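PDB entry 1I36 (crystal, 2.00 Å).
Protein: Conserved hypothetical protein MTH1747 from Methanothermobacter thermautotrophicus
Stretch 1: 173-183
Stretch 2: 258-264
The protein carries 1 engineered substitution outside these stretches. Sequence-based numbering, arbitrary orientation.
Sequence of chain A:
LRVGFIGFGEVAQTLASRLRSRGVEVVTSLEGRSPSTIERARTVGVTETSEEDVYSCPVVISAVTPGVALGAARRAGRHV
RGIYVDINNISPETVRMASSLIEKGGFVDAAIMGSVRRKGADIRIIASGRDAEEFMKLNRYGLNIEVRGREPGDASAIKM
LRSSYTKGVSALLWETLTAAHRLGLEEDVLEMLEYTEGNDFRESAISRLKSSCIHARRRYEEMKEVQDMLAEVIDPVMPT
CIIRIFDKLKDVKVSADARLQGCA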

ATOM      1  N   LEU A 173       5.714  -2.598  -3.528  1.00 16.76           N
ATOM      2  CA  LEU A 173       6.765  -1.595  -3.625  1.00 20.83           C
ATOM      3  C   LEU A 173       7.985  -2.177  -4.312  1.00 22.58           C
ATOM      4  O   LEU A 173       8.531  -1.576  -5.246  1.00 23.51           O
ATOM      5  CB  LEU A 173       7.172  -1.105  -2.259  1.00 23.17           C
ATOM      6  CG  LEU A 173       8.217   0.005  -2.334  1.00 28.51           C
ATOM      7  CD1 LEU A 173       7.556   1.293  -2.866  1.00 26.31           C
ATOM      8  CD2 LEU A 173       8.798   0.240  -0.950  1.00 30.84           C
ATOM      9  N   TRP A 174       8.414  -3.343  -3.843  1.00 19.60           N
ATOM     10  CA  TRP A 174       9.573  -4.014  -4.412  1.00 21.05           C
ATOM     11  C   TRP A 174       9.440  -4.263  -5.906  1.00 21.71           C
ATOM     12  O   TRP A 174      10.358  -3.966  -6.668  1.00 23.87           O
ATOM     13  CB  TRP A 174       9.847  -5.346  -3.701  1.00 23.72           C
ATOM     14  CG  TRP A 174      11.081  -6.019  -4.250  1.00 24.23           C
ATOM     15  CD1 TRP A 174      12.378  -5.816  -3.860  1.00 24.72           C
ATOM     16  CD2 TRP A 174      11.125  -6.960  -5.311  1.00 22.72           C
ATOM     17  NE1 TRP A 174      13.224  -6.589  -4.625  1.00 22.60           N
ATOM     18  CE2 TRP A 174      12.478  -7.297  -5.521  1.00 22.64           C
ATOM     19  CE3 TRP A 174      10.152  -7.565  -6.103  1.00 20.57           C
ATOM     20  CZ2 TRP A 174      12.873  -8.202  -6.488  1.00 23.96           C
ATOM     21  CZ3 TRP A 174      10.549  -8.468  -7.066  1.00 23.50           C
ATOM     22  CH2 TRP A 174      11.889  -8.777  -7.249  1.00 25.10           C
ATOM     23  N   GLU A 175       8.320  -4.831  -6.336  1.00 20.69           N
ATOM     24  CA  GLU A 175       8.150  -5.089  -7.749  1.00 20.54           C
ATOM     25  C   GLU A 175       8.135  -3.785  -8.571  1.00 21.40           C
ATOM     26  O   GLU A 175       8.770  -3.711  -9.634  1.00 20.05           O
ATOM     27  CB  GLU A 175       6.899  -5.919  -8.024  1.00 20.74           C
ATOM     28  CG  GLU A 175       6.640  -6.112  -9.519  1.00 20.73           C
ATOM     29  CD  GLU A 175       5.735  -7.270  -9.835  1.00 23.36           C
ATOM     30  OE1 GLU A 175       4.506  -7.086  -9.892  1.00 23.74           O
ATOM     31  OE2 GLU A 175       6.261  -8.377 -10.059  1.00 25.80           O
ATOM     32  N   THR A 176       7.422  -2.776  -8.084  1.00 18.71           N
ATOM     33  CA  THR A 176       7.343  -1.481  -8.770  1.00 21.29           C
ATOM     34  C   THR A 176       8.734  -0.840  -8.909  1.00 22.70           C
ATOM     35  O   THR A 176       9.100  -0.385  -9.999  1.00 21.26           O
ATOM     36  CB  THR A 176       6.409  -0.511  -8.027  1.00 21.26           C
ATOM     37  OG1 THR A 176       5.079  -1.008  -8.107  1.00 19.75           O
ATOM     38  CG2 THR A 176       6.433   0.898  -8.654  1.00 21.11           C
ATOM     39  N   LEU A 177       9.522  -0.863  -7.831  1.00 22.85           N
ATOM     40  CA  LEU A 177      10.857  -0.264  -7.841  1.00 24.49           C
ATOM     41  C   LEU A 177      11.915  -1.063  -8.600  1.00 26.05           C
ATOM     42  O   LEU A 177      12.880  -0.493  -9.121  1.00 25.82           O
ATOM     43  CB  LEU A 177      11.321   0.046  -6.433  1.00 24.59           C
ATOM     44  CG  LEU A 177      10.490   1.106  -5.722  1.00 26.71           C
ATOM     45  CD1 LEU A 177      11.046   1.333  -4.330  1.00 27.15           C
ATOM     46  CD2 LEU A 177      10.493   2.405  -6.523  1.00 28.75           C
ATOM     47  N   THR A 178      11.746  -2.378  -8.651  1.00 26.05           N
ATOM     48  CA  THR A 178      12.671  -3.218  -9.381  1.00 28.72           C
ATOM     49  C   THR A 178      12.468  -2.943 -10.879  1.00 28.63           C
ATOM     50  O   THR A 178      13.434  -2.869 -11.628  1.00 31.49           O
ATOM     51  CB  THR A 178      12.476  -4.713  -9.035  1.00 29.14           C
ATOM     52  OG1 THR A 178      12.828  -4.911  -7.659  1.00 32.52           O
ATOM     53  CG2 THR A 178      13.387  -5.583  -9.900  1.00 27.57           C
ATOM     54  N   ALA A 179      11.221  -2.764 -11.311  1.00 25.05           N
ATOM     55  CA  ALA A 179      10.973  -2.454 -12.704  1.00 25.32           C
ATOM     56  C   ALA A 179      11.532  -1.050 -12.968  1.00 25.54           C
ATOM     57  O   ALA A 179      12.197  -0.844 -13.975  1.00 24.36           O
ATOM     58  CB  ALA A 179       9.487  -2.501 -13.005  1.00 27.09           C
ATOM     59  N   ALA A 180      11.272  -0.099 -12.057  1.00 23.43           N
ATOM     60  CA  ALA A 180      11.755   1.279 -12.179  1.00 22.61           C
ATOM     61  C   ALA A 180      13.270   1.321 -12.288  1.00 25.39           C
ATOM     62  O   ALA A 180      13.844   2.130 -13.035  1.00 24.46           O
ATOM     63  CB  ALA A 180      11.306   2.126 -10.966  1.00 22.49           C
ATOM     64  N   HIS A 181      13.915   0.438 -11.541  1.00 24.85           N
ATOM     65  CA  HIS A 181      15.362   0.385 -11.522  1.00 27.81           C
ATOM     66  C   HIS A 181      15.960  -0.049 -12.851  1.00 28.04           C
ATOM     67  O   HIS A 181      17.004   0.459 -13.264  1.00 26.86           O
ATOM     68  CB  HIS A 181      15.839  -0.548 -10.425  1.00 26.87           C
ATOM     69  CG  HIS A 181      17.318  -0.521 -10.229  1.00 31.38           C
ATOM     70  ND1 HIS A 181      18.122  -1.608 -10.491  1.00 35.58           N
ATOM     71  CD2 HIS A 181      18.136   0.457  -9.774  1.00 32.62           C
ATOM     72  CE1 HIS A 181      19.374  -1.302 -10.196  1.00 35.66           C
ATOM     73  NE2 HIS A 181      19.408  -0.055  -9.758  1.00 34.73           N
ATOM     74  N   ARG A 182      15.319  -1.014 -13.498  1.00 28.06           N
ATOM     75  CA  ARG A 182      15.807  -1.499 -14.776  1.00 33.19           C
ATOM     76  C   ARG A 182      15.753  -0.397 -15.832  1.00 32.72           C
ATOM     77  O   ARG A 182      16.489  -0.443 -16.806  1.00 32.14           O
ATOM     78  CB  ARG A 182      14.991  -2.697 -15.263  1.00 36.91           C
ATOM     79  CG  ARG A 182      14.975  -3.879 -14.329  1.00 41.71           C
ATOM     80  CD  ARG A 182      16.354  -4.481 -14.161  1.00 48.15           C
ATOM     81  NE  ARG A 182      16.382  -5.471 -13.086  1.00 52.70           N
ATOM     82  CZ  ARG A 182      15.792  -6.666 -13.136  1.00 54.00           C
ATOM     83  NH1 ARG A 182      15.104  -7.053 -14.212  1.00 54.95           N
ATOM     84  NH2 ARG A 182      15.906  -7.487 -12.105  1.00 54.16           N
ATOM     85  N   LEU A 183      14.873   0.581 -15.632  1.00 29.84           N
ATOM     86  CA  LEU A 183      14.723   1.683 -16.566  1.00 29.30           C
ATOM     87  C   LEU A 183      15.546   2.874 -16.115  1.00 30.09           C
ATOM     88  O   LEU A 183      15.647   3.874 -16.825  1.00 29.74           O
ATOM     89  CB  LEU A 183      13.237   2.075 -16.688  1.00 28.83           C
ATOM     90  CG  LEU A 183      12.288   1.048 -17.314  1.00 30.25           C
ATOM     91  CD1 LEU A 183      10.822   1.478 -17.157  1.00 29.81           C
ATOM     92  CD2 LEU A 183      12.648   0.870 -18.809  1.00 30.80           C
TER
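Stretch 2 258-264: ARLQGCA

The C-terminal segment 258-264 crosses one side of the helix that runs through residues 173-183, passing from near His181 (Arg259) to the Trp174, Thr178 and Arg182 side chains (Ala264). Trp174, Thr178, His181 and Arg182, on neighbouring turns, form the surface that receives it. Residues 258-261 have helical phi/psi but lack the regular bonds; the chain then turns at Gly262 (-83/79), with a weak bond from Cys263 N to Gln261 O (3.1 Å), and Gly262 CA comes within 4.5 Å of Thr178 CA. Trp174 (chi1 t, chi2 86°) has a CA-to-CB bond pointing sideways, but its indole reaches the segment and donates a hydrogen bond from NE1 to Gln261 O (3.0 Å, 165°). This oxygen lies at the ring edge, as does Ala264 N, 3.6 Å from Trp174 CZ2; Trp174 CH2 also packs 4.0 Å from Ala264 CB. Thr178, in the m rotamer, turns OG1 back to its own helix, where it donates to Trp174 O (2.8 Å), and the same OG1 is 3.4 Å from Gly262 CA. His181 (chi1 t) places one ring face under Arg259 O, with NE2 4.0 Å from Arg259 CB and ND1 3.4 Å from Gly262 O. Arg182 starts sideways, yet its m, m, t chain carries NH2 to 3.0 Å from Cys263 O. Cys263 and Ala264 are nevertheless poorly ordered, and Arg259, Leu260, Gln261 and Cys263 are modelled only to CB.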

ATOM      1  N   ALA A 258      19.855   0.820  -0.827  1.00 56.39           N
ATOM      2  CA  ALA A 258      18.527   0.351  -1.242  1.00 55.97           C
ATOM      3  C   ALA A 258      18.505  -0.283  -2.634  1.00 55.61           C
ATOM      4  O   ALA A 258      18.050  -1.422  -2.802  1.00 57.24           O
ATOM      5  CB  ALA A 258      17.512   1.498  -1.180  1.00 55.69           C
ATOM      6  N   ARG A 259      19.035   0.438  -3.618  1.00 54.03           N
ATOM      7  CA  ARG A 259      19.063  -0.034  -5.002  1.00 53.19           C
ATOM      8  C   ARG A 259      19.560  -1.471  -5.155  1.00 52.24           C
ATOM      9  O   ARG A 259      19.160  -2.178  -6.082  1.00 51.85           O
ATOM     10  CB  ARG A 259      19.878   0.925  -5.878  1.00 52.79           C
ATOM     11  N   LEU A 260      20.392  -1.917  -4.215  1.00 52.49           N
ATOM     12  CA  LEU A 260      20.929  -3.276  -4.239  1.00 51.83           C
ATOM     13  C   LEU A 260      19.848  -4.356  -4.160  1.00 50.67           C
ATOM     14  O   LEU A 260      19.995  -5.429  -4.750  1.00 49.83           O
ATOM     15  CB  LEU A 260      21.942  -3.465  -3.113  1.00 52.12           C
ATOM     16  N   GLN A 261      18.760  -4.057  -3.453  1.00 50.57           N
ATOM     17  CA  GLN A 261      17.655  -4.999  -3.275  1.00 50.92           C
ATOM     18  C   GLN A 261      16.841  -5.228  -4.544  1.00 51.48           C
ATOM     19  O   GLN A 261      16.254  -6.291  -4.723  1.00 49.93           O
ATOM     20  CB  GLN A 261      16.735  -4.529  -2.138  1.00 50.50           C
ATOM     21  N   GLY A 262      16.817  -4.230  -5.420  1.00 54.20           N
ATOM     22  CA  GLY A 262      16.063  -4.295  -6.668  1.00 57.12           C
ATOM     23  C   GLY A 262      16.828  -5.032  -7.769  1.00 59.52           C
ATOM     24  O   GLY A 262      17.379  -4.401  -8.663  1.00 60.55           O
ATOM     25  N   CYS A 263      16.824  -6.366  -7.733  1.00 62.54           N
ATOM     26  CA  CYS A 263      17.560  -7.154  -8.730  1.00 65.10           C
ATOM     27  C   CYS A 263      16.879  -8.442  -9.221  1.00 67.23           C
ATOM     28  O   CYS A 263      17.406  -9.110 -10.122  1.00 68.67           O
ATOM     29  CB  CYS A 263      18.969  -7.468  -8.206  1.00 64.49           C
ATOM     30  N   ALA A 264      15.729  -8.784  -8.637  1.00 66.97           N
ATOM     31  CA  ALA A 264      14.956  -9.983  -9.004  1.00 68.02           C
ATOM     32  C   ALA A 264      15.758 -11.296  -9.041  1.00 69.07           C
ATOM     33  O   ALA A 264      16.154 -11.727 -10.158  1.00 69.72           O
ATOM     34  CB  ALA A 264      14.206  -9.759 -10.333  1.00 67.78           C
ATOM     35  OXT ALA A 264      15.987 -11.871  -7.936  1.00 69.18           O
TER